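Local coordinates for protein catalase (Corynebacterium glutamicum, PDB 4B7H) that breaks down hydrogen peroxide to water and oxygen at a haem group, carries bound NADPH, and is inhibited by nitric oxide, at residues P184-A187 with H188-Y192; E462-E466 with G467-R471; G503-V506 with K507-L511. All coordinates share one frame; numbering follows the deposited sequence.

Contact 1: P184-A187 with H188-Y192; sequences PESA and HQVTY. With NDP (NADPH dihydro-nicotinamide-adenine-dinucleotide phosphate), chain H.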
loop_
_atom_site.group_PDB
_atom_site.type_symbol
_atom_site.label_atom_id
_atom_site.label_comp_id
_atom_site.label_asym_id
_atom_site.label_seq_id
_atom_site.Cartn_x
_atom_site.Cartn_y
_atom_site.Cartn_z
ATOM N N PRO A 184 -8.835 -1.316 -36.830
ATOM C CA PRO A 184 -10.065 -1.745 -37.501
ATOM C C PRO A 184 -10.556 -3.124 -37.082
ATOM O O PRO A 184 -11.703 -3.456 -37.379
ATOM C CB PRO A 184 -9.684 -1.733 -38.989
ATOM C CG PRO A 184 -8.183 -1.862 -39.000
ATOM C CD PRO A 184 -7.735 -1.099 -37.786
ATOM N N GLU A 185 -9.725 -3.908 -36.397
ATOM C CA GLU A 185 -10.201 -5.154 -35.796
ATOM C C GLU A 185 -11.376 -4.905 -34.836
ATOM O O GLU A 185 -12.138 -5.834 -34.520
ATOM C CB GLU A 185 -9.067 -5.892 -35.075
ATOM C CG GLU A 185 -8.446 -5.147 -33.890
ATOM C CD GLU A 185 -7.161 -4.431 -34.261
ATOM O OE1 GLU A 185 -7.146 -3.732 -35.298
ATOM O OE2 GLU A 185 -6.153 -4.582 -33.526
ATOM N N SER A 186 -11.523 -3.652 -34.392
ATOM C CA SER A 186 -12.615 -3.229 -33.511
ATOM C C SER A 186 -14.001 -3.217 -34.168
ATOM O O SER A 186 -15.009 -3.093 -33.474
ATOM C CB SER A 186 -12.322 -1.824 -32.969
ATOM O OG SER A 186 -12.367 -0.850 -34.009
ATOM N N ALA A 187 -14.060 -3.335 -35.492
ATOM C CA ALA A 187 -15.319 -3.107 -36.198
ATOM C C ALA A 187 -16.462 -4.029 -35.764
ATOM O O ALA A 187 -17.606 -3.590 -35.656
ATOM C CB ALA A 187 -15.111 -3.160 -37.702
ATOM N N HIS A 188 -16.167 -5.300 -35.506
ATOM C CA HIS A 188 -17.238 -6.204 -35.100
ATOM C C HIS A 188 -17.902 -5.731 -33.815
ATOM O O HIS A 188 -19.125 -5.542 -33.766
ATOM C CB HIS A 188 -16.737 -7.644 -34.943
ATOM C CG HIS A 188 -17.840 -8.654 -34.902
ATOM N ND1 HIS A 188 -17.609 -10.008 -34.809
ATOM C CD2 HIS A 188 -19.186 -8.505 -34.941
ATOM C CE1 HIS A 188 -18.765 -10.651 -34.795
ATOM N NE2 HIS A 188 -19.738 -9.761 -34.882
ATOM N N GLN A 189 -17.100 -5.505 -32.782
ATOM C CA GLN A 189 -17.675 -5.121 -31.503
ATOM C C GLN A 189 -18.250 -3.705 -31.508
ATOM O O GLN A 189 -19.255 -3.444 -30.841
ATOM C CB GLN A 189 -16.672 -5.289 -30.360
ATOM C CG GLN A 189 -17.215 -4.809 -29.025
ATOM C CD GLN A 189 -18.484 -5.530 -28.609
ATOM O OE1 GLN A 189 -18.708 -6.680 -28.983
ATOM N NE2 GLN A 189 -19.312 -4.865 -27.807
ATOM N N VAL A 190 -17.641 -2.791 -32.261
ATOM C CA VAL A 190 -18.193 -1.441 -32.317
ATOM C C VAL A 190 -19.583 -1.449 -32.968
ATOM O O VAL A 190 -20.485 -0.730 -32.525
ATOM C CB VAL A 190 -17.233 -0.442 -32.992
ATOM C CG1 VAL A 190 -17.884 0.918 -33.121
ATOM C CG2 VAL A 190 -15.948 -0.329 -32.178
ATOM N N THR A 191 -19.783 -2.304 -33.970
ATOM C CA THR A 191 -21.102 -2.430 -34.588
ATOM C C THR A 191 -22.128 -2.952 -33.572
ATOM O O THR A 191 -23.254 -2.453 -33.495
ATOM C CB THR A 191 -21.031 -3.334 -35.827
ATOM O OG1 THR A 191 -20.093 -2.781 -36.755
ATOM C CG2 THR A 191 -22.390 -3.442 -36.502
ATOM N N TYR A 192 -21.723 -3.934 -32.770
ATOM C CA TYR A 192 -22.582 -4.459 -31.710
ATOM C C TYR A 192 -22.882 -3.384 -30.656
ATOM O O TYR A 192 -24.030 -3.206 -30.233
ATOM C CB TYR A 192 -21.891 -5.671 -31.087
ATOM C CG TYR A 192 -22.694 -6.539 -30.146
ATOM C CD1 TYR A 192 -22.853 -6.189 -28.808
ATOM C CD2 TYR A 192 -23.229 -7.752 -30.577
ATOM C CE1 TYR A 192 -23.561 -7.005 -27.932
ATOM C CE2 TYR A 192 -23.936 -8.578 -29.704
ATOM C CZ TYR A 192 -24.097 -8.194 -28.386
ATOM O OH TYR A 192 -24.789 -9.023 -27.528
HETATM P PA NDP H . -27.716 -16.247 -36.356
HETATM O O1A NDP H . -28.894 -15.753 -37.112
HETATM O O2A NDP H . -27.795 -17.702 -36.046
HETATM O O5B NDP H . -27.606 -15.404 -34.998
HETATM C C5B NDP H . -27.695 -14.000 -35.022
HETATM C C4B NDP H . -27.491 -13.528 -33.592
HETATM O O4B NDP H . -27.534 -12.108 -33.561
HETATM C C3B NDP H . -28.593 -14.056 -32.672
HETATM O O3B NDP H . -28.027 -14.503 -31.454
HETATM C C2B NDP H . -29.464 -12.829 -32.479
HETATM O O2B NDP H . -30.244 -12.817 -31.299
HETATM C C1B NDP H . -28.410 -11.733 -32.526
HETATM N N9A NDP H . -28.981 -10.377 -32.650
HETATM C C8A NDP H . -30.266 -10.039 -32.995
HETATM N N7A NDP H . -30.385 -8.693 -32.964
HETATM C C5A NDP H . -29.192 -8.162 -32.597
HETATM C C6A NDP H . -28.765 -6.849 -32.410
HETATM N N6A NDP H . -29.657 -5.868 -32.263
HETATM N N1A NDP H . -27.460 -6.616 -32.039
HETATM C C2A NDP H . -26.591 -7.669 -31.842
HETATM N N3A NDP H . -27.021 -8.969 -32.025
HETATM C C4A NDP H . -28.303 -9.210 -32.396
HETATM O O3 NDP H . -26.384 -15.871 -37.198
HETATM P PN NDP H . -24.870 -16.213 -36.749
HETATM O O1N NDP H . -24.854 -16.941 -35.449
HETATM O O2N NDP H . -24.205 -16.785 -37.944
HETATM O O5D NDP H . -24.225 -14.756 -36.512
HETATM C C5D NDP H . -24.521 -13.695 -37.399
HETATM C C4D NDP H . -24.091 -12.384 -36.774
HETATM O O4D NDP H . -24.837 -12.179 -35.591
HETATM C C3D NDP H . -22.626 -12.418 -36.366
HETATM O O3D NDP H . -21.788 -11.921 -37.399
HETATM C C2D NDP H . -22.606 -11.562 -35.111
HETATM O O2D NDP H . -22.330 -10.233 -35.455
HETATM C C1D NDP H . -24.031 -11.608 -34.569
HETATM N N1N NDP H . -24.124 -12.415 -33.333
HETATM C C2N NDP H . -23.535 -13.646 -33.306
HETATM C C3N NDP H . -23.581 -14.465 -32.188
HETATM C C7N NDP H . -22.889 -15.787 -32.255
HETATM O O7N NDP H . -22.378 -16.333 -31.074
HETATM N N7N NDP H . -22.747 -16.405 -33.423
HETATM C C4N NDP H . -24.292 -14.053 -30.916
HETATM C C5N NDP H . -24.903 -12.688 -31.053
HETATM C C6N NDP H . -24.792 -11.945 -32.229
HETATM P P2B NDP H . -31.776 -13.332 -31.318
HETATM O O1X NDP H . -32.518 -12.547 -32.380
HETATM O O2X NDP H . -31.772 -14.813 -31.629
HETATM O O3X NDP H . -32.346 -13.072 -29.935
HETATM O O HOH W 1 -14.346 -6.317 -32.956
HETATM O O HOH W 2 -13.730 -6.950 -36.440
#
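Thr191 and Ala187 meet one turn apart at the start of helix 187-194, where the carbonyl oxygen Ala187 O takes two bonds from the same residue. Thr191 N donates to it at 3.0 Å, and the hydroxyl Thr191 OG1 donates to Ala187 O at 2.8 Å from the opposite face of the peptide plane. The hydroxyl can fold back in this way because OG1 stands beside its own backbone N, chi1 -58°. Next to this pair, Val190 N binds Ser186 O at 2.9 Å, while the methyl Val190 CG2 lies against the same oxygen and Ser186 CB. The preceding carbonyl is bridged by water: water 1 gives a hydrogen to Glu185 O and accepts from Gln189 N, and water 2 gives a hydrogen to Glu185 O and accepts from His188 N at 3.1 Å, so the amides of His188 and Gln189 each have a water partner. Farther out, the imidazole of His188 hydrogen-bonds through NE2 to the hydroxyl O2D of the nicotinamide ribose of NADPH, 2.7 Å away and close to the ring plane. The other ring nitrogen, His188 ND1, is hydrogen-bonded to Thr294 O, which fixes the rotation of the ring. Tyr192 CE2 packs obliquely at 3.5 Å from the adenine atom NDP C2A, and its hydroxyl is held by Asn143 O and Arg197. The turn is buried: Val190 and Thr191 lean on Trp495 of helix 487-498, His188 and Thr191 touch Pro456 of helix 454-463, and Glu185 OE1 hydrogen-bonds to Ser415 of the second subunit.

Contact 2: E462-E466 with G467-R471; sequences EVLDE and GEKER. With NDP (NADPH dihydro-nicotinamide-adenine-dinucleotide phosphate), chain H.
A capping box opens helix 466-479, shortly after helix 454-463, and one of its two side chains also holds the NADPH adenine. Asp465 is the N-cap: its carboxylate oxygen OD1 accepts from Glu468 N at 2.8 Å, met nearly along the C-O axis. In return Asp465 N gives its hydrogen to Glu468 OE1 at 2.8 Å, on the anti lone pair of that oxygen. For the aspartate, chi1 of 65° sets the carboxylate between its backbone N and carbonyl carbon, turned toward the amide of Glu468. The two acid side chains cross at about a right angle, with Asp465 OD2 only 3.6 Å from Glu468 OE1. The second oxygen of the glutamate, OE2, accepts from the adenine amino group NDP N6A at 3.0 Å. Leu464 CD2 packs against the adenine at NDP C6A, 3.5 Å away, while Leu464 CB rests on Lys469 CG, and Val463 CG1 touches the adenine-side ribose. On the outer side Lys469 NZ forms a salt bridge to Glu466 OE2 at 2.9 Å, approaching on the syn side of the carboxylate but somewhat out of its plane; the lysine also makes a cation-pi contact with Tyr460. Water 4 joins Asp465 OD1 to Arg471 NH2, a nitrogen that also bridges to Asp196. The amide hydrogens at the helix start and the nearby arginine would favour charged carboxylates, despite the closeness of the two acids, and the shared glutamate couples helix capping to recognition of the adenine amino group.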
loop_
_atom_site.group_PDB
_atom_site.type_symbol
_atom_site.label_atom_id
_atom_site.label_comp_id
_atom_site.label_asym_id
_atom_site.label_seq_id
_atom_site.Cartn_x
_atom_site.Cartn_y
_atom_site.Cartn_z
ATOM N N GLU A 462 -27.710 -9.327 -42.817
ATOM C CA GLU A 462 -28.451 -10.583 -42.709
ATOM C C GLU A 462 -29.235 -10.775 -41.411
ATOM O O GLU A 462 -30.132 -11.612 -41.352
ATOM C CB GLU A 462 -27.501 -11.767 -42.915
ATOM C CG GLU A 462 -26.780 -11.745 -44.248
ATOM C CD GLU A 462 -25.831 -12.917 -44.430
ATOM O OE1 GLU A 462 -26.087 -14.003 -43.868
ATOM O OE2 GLU A 462 -24.824 -12.750 -45.144
ATOM N N VAL A 463 -28.896 -10.018 -40.372
ATOM C CA VAL A 463 -29.503 -10.231 -39.058
ATOM C C VAL A 463 -30.411 -9.083 -38.611
ATOM O O VAL A 463 -31.570 -9.302 -38.243
ATOM C CB VAL A 463 -28.436 -10.459 -37.971
ATOM C CG1 VAL A 463 -29.086 -10.551 -36.590
ATOM C CG2 VAL A 463 -27.617 -11.709 -38.273
ATOM N N LEU A 464 -29.880 -7.864 -38.607
ATOM C CA LEU A 464 -30.637 -6.721 -38.095
ATOM C C LEU A 464 -31.901 -6.451 -38.903
ATOM O O LEU A 464 -31.905 -6.583 -40.133
ATOM C CB LEU A 464 -29.774 -5.461 -38.096
ATOM C CG LEU A 464 -28.507 -5.498 -37.249
ATOM C CD1 LEU A 464 -27.838 -4.131 -37.275
ATOM C CD2 LEU A 464 -28.804 -5.927 -35.816
ATOM N N ASP A 465 -32.976 -6.069 -38.217
ATOM C CA ASP A 465 -34.168 -5.612 -38.927
ATOM C C ASP A 465 -33.993 -4.154 -39.365
ATOM O O ASP A 465 -33.006 -3.508 -39.011
ATOM C CB ASP A 465 -35.470 -5.863 -38.132
ATOM C CG ASP A 465 -35.564 -5.068 -36.832
ATOM O OD1 ASP A 465 -35.178 -3.886 -36.808
ATOM O OD2 ASP A 465 -36.073 -5.619 -35.830
ATOM N N GLU A 466 -34.936 -3.630 -40.140
ATOM C CA GLU A 466 -34.773 -2.282 -40.683
ATOM C C GLU A 466 -34.689 -1.195 -39.608
ATOM O O GLU A 466 -33.933 -0.228 -39.753
ATOM C CB GLU A 466 -35.871 -1.976 -41.708
ATOM C CG GLU A 466 -35.710 -2.744 -43.024
ATOM C CD GLU A 466 -34.376 -2.473 -43.693
ATOM O OE1 GLU A 466 -33.986 -1.289 -43.779
ATOM O OE2 GLU A 466 -33.708 -3.438 -44.114
ATOM N N GLY A 467 -35.439 -1.364 -38.524
ATOM C CA GLY A 467 -35.387 -0.430 -37.408
ATOM C C GLY A 467 -34.039 -0.452 -36.706
ATOM O O GLY A 467 -33.482 0.603 -36.374
ATOM N N GLU A 468 -33.507 -1.651 -36.482
ATOM C CA GLU A 468 -32.185 -1.801 -35.892
ATOM C C GLU A 468 -31.109 -1.176 -36.770
ATOM O O GLU A 468 -30.191 -0.529 -36.267
ATOM C CB GLU A 468 -31.882 -3.280 -35.623
ATOM C CG GLU A 468 -32.736 -3.885 -34.514
ATOM C CD GLU A 468 -32.568 -5.386 -34.390
ATOM O OE1 GLU A 468 -32.526 -6.074 -35.434
ATOM O OE2 GLU A 468 -32.473 -5.896 -33.246
ATOM N N LYS A 469 -31.234 -1.353 -38.084
ATOM C CA LYS A 469 -30.264 -0.802 -39.021
ATOM C C LYS A 469 -30.269 0.725 -38.986
ATOM O O LYS A 469 -29.206 1.361 -38.994
ATOM C CB LYS A 469 -30.531 -1.320 -40.435
ATOM C CG LYS A 469 -30.231 -2.795 -40.584
ATOM C CD LYS A 469 -30.892 -3.374 -41.815
ATOM C CE LYS A 469 -30.117 -3.049 -43.065
ATOM N NZ LYS A 469 -30.772 -3.653 -44.262
ATOM N N GLU A 470 -31.460 1.312 -38.932
ATOM C CA GLU A 470 -31.581 2.764 -38.895
ATOM C C GLU A 470 -31.117 3.331 -37.553
ATOM O O GLU A 470 -30.357 4.301 -37.516
ATOM C CB GLU A 470 -33.013 3.206 -39.209
ATOM C CG GLU A 470 -33.261 4.711 -39.080
ATOM C CD GLU A 470 -32.560 5.549 -40.141
ATOM O OE1 GLU A 470 -32.073 4.989 -41.155
ATOM O OE2 GLU A 470 -32.506 6.789 -39.969
ATOM N N ARG A 471 -31.564 2.727 -36.452
ATOM C CA ARG A 471 -31.112 3.181 -35.133
ATOM C C ARG A 471 -29.592 3.083 -34.986
ATOM O O ARG A 471 -28.968 3.958 -34.386
ATOM C CB ARG A 471 -31.821 2.428 -34.003
ATOM C CG ARG A 471 -33.302 2.765 -33.893
ATOM C CD ARG A 471 -33.925 2.200 -32.624
ATOM N NE ARG A 471 -33.906 0.743 -32.609
ATOM C CZ ARG A 471 -34.817 -0.030 -33.194
ATOM N NH1 ARG A 471 -35.827 0.517 -33.865
ATOM N NH2 ARG A 471 -34.710 -1.349 -33.116
HETATM P PA NDP H . -27.716 -16.247 -36.356
HETATM O O1A NDP H . -28.894 -15.753 -37.112
HETATM O O2A NDP H . -27.795 -17.702 -36.046
HETATM O O5B NDP H . -27.606 -15.404 -34.998
HETATM C C5B NDP H . -27.695 -14.000 -35.022
HETATM C C4B NDP H . -27.491 -13.528 -33.592
HETATM O O4B NDP H . -27.534 -12.108 -33.561
HETATM C C3B NDP H . -28.593 -14.056 -32.672
HETATM O O3B NDP H . -28.027 -14.503 -31.454
HETATM C C2B NDP H . -29.464 -12.829 -32.479
HETATM O O2B NDP H . -30.244 -12.817 -31.299
HETATM C C1B NDP H . -28.410 -11.733 -32.526
HETATM N N9A NDP H . -28.981 -10.377 -32.650
HETATM C C8A NDP H . -30.266 -10.039 -32.995
HETATM N N7A NDP H . -30.385 -8.693 -32.964
HETATM C C5A NDP H . -29.192 -8.162 -32.597
HETATM C C6A NDP H . -28.765 -6.849 -32.410
HETATM N N6A NDP H . -29.657 -5.868 -32.263
HETATM N N1A NDP H . -27.460 -6.616 -32.039
HETATM C C2A NDP H . -26.591 -7.669 -31.842
HETATM N N3A NDP H . -27.021 -8.969 -32.025
HETATM C C4A NDP H . -28.303 -9.210 -32.396
HETATM O O3 NDP H . -26.384 -15.871 -37.198
HETATM P PN NDP H . -24.870 -16.213 -36.749
HETATM O O1N NDP H . -24.854 -16.941 -35.449
HETATM O O2N NDP H . -24.205 -16.785 -37.944
HETATM O O5D NDP H . -24.225 -14.756 -36.512
HETATM C C5D NDP H . -24.521 -13.695 -37.399
HETATM C C4D NDP H . -24.091 -12.384 -36.774
HETATM O O4D NDP H . -24.837 -12.179 -35.591
HETATM C C3D NDP H . -22.626 -12.418 -36.366
HETATM O O3D NDP H . -21.788 -11.921 -37.399
HETATM C C2D NDP H . -22.606 -11.562 -35.111
HETATM O O2D NDP H . -22.330 -10.233 -35.455
HETATM C C1D NDP H . -24.031 -11.608 -34.569
HETATM N N1N NDP H . -24.124 -12.415 -33.333
HETATM C C2N NDP H . -23.535 -13.646 -33.306
HETATM C C3N NDP H . -23.581 -14.465 -32.188
HETATM C C7N NDP H . -22.889 -15.787 -32.255
HETATM O O7N NDP H . -22.378 -16.333 -31.074
HETATM N N7N NDP H . -22.747 -16.405 -33.423
HETATM C C4N NDP H . -24.292 -14.053 -30.916
HETATM C C5N NDP H . -24.903 -12.688 -31.053
HETATM C C6N NDP H . -24.792 -11.945 -32.229
HETATM P P2B NDP H . -31.776 -13.332 -31.318
HETATM O O1X NDP H . -32.518 -12.547 -32.380
HETATM O O2X NDP H . -31.772 -14.813 -31.629
HETATM O O3X NDP H . -32.346 -13.072 -29.935
HETATM O O HOH W 3 -32.803 -9.524 -35.628
HETATM O O HOH W 4 -36.591 -2.562 -34.969
#

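Contact 3: G503-V506 with K507-L511; sequences GARV and KELYL
Arg505 lies along helix 500-514 between Glu508 and Leu509, with its guanidinium meeting one at an edge and the other over a face. On the packed side the methyl Leu509 CD2 sits 3.6 Å above the guanidinium plane, displaced toward the rim, and nearest to Arg505 NH2 at 3.7 Å. Leu509 itself rests on Ser477 of helix 466-479, while Val506, buried one turn earlier, touches Ile476 and also Trp495 of helix 487-498. Tyr510 turns toward Tyr492, and its hydroxyl binds Glu488. Toward solvent the contact thins to one ion pair: Arg505 NH1 donates to Glu508 OE1 at 2.9 Å. This bond is close to the guanidinium plane but meets the oxygen from above the carboxylate, the two planes standing 58° apart. The arginine chain, bent at chi2 (61°), runs forward along the helix to place NH1 there. Exposed Lys507 extends fully, chi1 to chi4 all near 180°, away from this pair. Because Arg505 NH2 makes a second salt bridge, to Glu470 OE2, the guanidinium is shared between two carboxylates, and its positive charge should help keep both ionised.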
loop_
_atom_site.group_PDB
_atom_site.type_symbol
_atom_site.label_atom_id
_atom_site.label_comp_id
_atom_site.label_asym_id
_atom_site.label_seq_id
_atom_site.Cartn_x
_atom_site.Cartn_y
_atom_site.Cartn_z
ATOM N N GLY A 503 -22.580 2.879 -44.134
ATOM C CA GLY A 503 -21.662 4.002 -44.180
ATOM C C GLY A 503 -22.298 5.260 -44.744
ATOM O O GLY A 503 -22.077 6.364 -44.241
ATOM N N ALA A 504 -23.095 5.103 -45.799
ATOM C CA ALA A 504 -23.723 6.257 -46.432
ATOM C C ALA A 504 -24.718 6.891 -45.465
ATOM O O ALA A 504 -24.805 8.113 -45.354
ATOM C CB ALA A 504 -24.414 5.852 -47.727
ATOM N N ARG A 505 -25.459 6.055 -44.748
ATOM C CA ARG A 505 -26.470 6.569 -43.832
ATOM C C ARG A 505 -25.822 7.254 -42.625
ATOM O O ARG A 505 -26.306 8.287 -42.157
ATOM C CB ARG A 505 -27.415 5.449 -43.395
ATOM C CG ARG A 505 -28.628 5.921 -42.601
ATOM C CD ARG A 505 -29.503 6.866 -43.413
ATOM N NE ARG A 505 -30.695 7.265 -42.666
ATOM C CZ ARG A 505 -31.294 8.446 -42.786
ATOM N NH1 ARG A 505 -30.820 9.351 -43.637
ATOM N NH2 ARG A 505 -32.368 8.722 -42.059
ATOM N N VAL A 506 -24.722 6.684 -42.137
ATOM C CA VAL A 506 -23.978 7.280 -41.034
ATOM C C VAL A 506 -23.505 8.686 -41.407
ATOM O O VAL A 506 -23.696 9.634 -40.642
ATOM C CB VAL A 506 -22.772 6.407 -40.631
ATOM C CG1 VAL A 506 -21.783 7.198 -39.769
ATOM C CG2 VAL A 506 -23.242 5.149 -39.888
ATOM N N LYS A 507 -22.914 8.832 -42.590
ATOM C CA LYS A 507 -22.416 10.143 -43.008
ATOM C C LYS A 507 -23.564 11.140 -43.195
ATOM O O LYS A 507 -23.457 12.297 -42.787
ATOM C CB LYS A 507 -21.569 10.041 -44.281
ATOM C CG LYS A 507 -20.994 11.376 -44.740
ATOM C CD LYS A 507 -20.002 11.209 -45.892
ATOM C CE LYS A 507 -19.435 12.557 -46.313
ATOM N NZ LYS A 507 -18.385 12.447 -47.369
ATOM N N GLU A 508 -24.656 10.687 -43.807
ATOM C CA GLU A 508 -25.854 11.509 -43.965
ATOM C C GLU A 508 -26.334 12.080 -42.636
ATOM O O GLU A 508 -26.561 13.285 -42.497
ATOM C CB GLU A 508 -26.996 10.664 -44.516
ATOM C CG GLU A 508 -27.061 10.545 -46.005
ATOM C CD GLU A 508 -28.470 10.240 -46.454
ATOM O OE1 GLU A 508 -29.071 9.296 -45.892
ATOM O OE2 GLU A 508 -28.986 10.959 -47.338
ATOM N N LEU A 509 -26.518 11.197 -41.661
ATOM C CA LEU A 509 -27.056 11.610 -40.377
ATOM C C LEU A 509 -26.060 12.473 -39.623
ATOM O O LEU A 509 -26.441 13.458 -38.997
ATOM C CB LEU A 509 -27.459 10.387 -39.554
ATOM C CG LEU A 509 -28.716 9.673 -40.062
ATOM C CD1 LEU A 509 -28.952 8.359 -39.321
ATOM C CD2 LEU A 509 -29.932 10.595 -39.939
ATOM N N TYR A 510 -24.783 12.113 -39.702
ATOM C CA TYR A 510 -23.745 12.896 -39.043
ATOM C C TYR A 510 -23.737 14.344 -39.538
ATOM O O TYR A 510 -23.691 15.287 -38.742
ATOM C CB TYR A 510 -22.373 12.264 -39.261
ATOM C CG TYR A 510 -21.242 13.106 -38.722
ATOM C CD1 TYR A 510 -21.045 13.240 -37.349
ATOM C CD2 TYR A 510 -20.370 13.769 -39.580
ATOM C CE1 TYR A 510 -20.017 14.011 -36.839
ATOM C CE2 TYR A 510 -19.324 14.536 -39.080
ATOM C CZ TYR A 510 -19.161 14.659 -37.703
ATOM O OH TYR A 510 -18.134 15.420 -37.184
ATOM N N LEU A 511 -23.790 14.522 -40.854
ATOM C CA LEU A 511 -23.760 15.866 -41.421
ATOM C C LEU A 511 -25.033 16.663 -41.124
ATOM O O LEU A 511 -24.983 17.887 -40.992
ATOM C CB LEU A 511 -23.480 15.815 -42.920
ATOM C CG LEU A 511 -22.067 15.339 -43.256
ATOM C CD1 LEU A 511 -21.895 15.201 -44.755
ATOM C CD2 LEU A 511 -21.021 16.279 -42.673
#

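How the contacts relate
The contacts follow one another along the chain in the order 1, 2, 3 and lie on the same side of its centre. Contact 1 opens helix 187-194 in the core catalase sequence; contacts 2 and 3 belong to the catalase-related immune-responsive sequence, at the start of helix 466-479 and within helix 500-514. The centres of contacts 1 and 2 are about 16 Å apart and their nearest atoms about 6 Å, with the NADPH touching both and so linking the two regions. Contact 3 reaches contact 2 directly, through the Glu470-Arg505 ion pair, but stays about 9 Å from contact 1 at the nearest atoms.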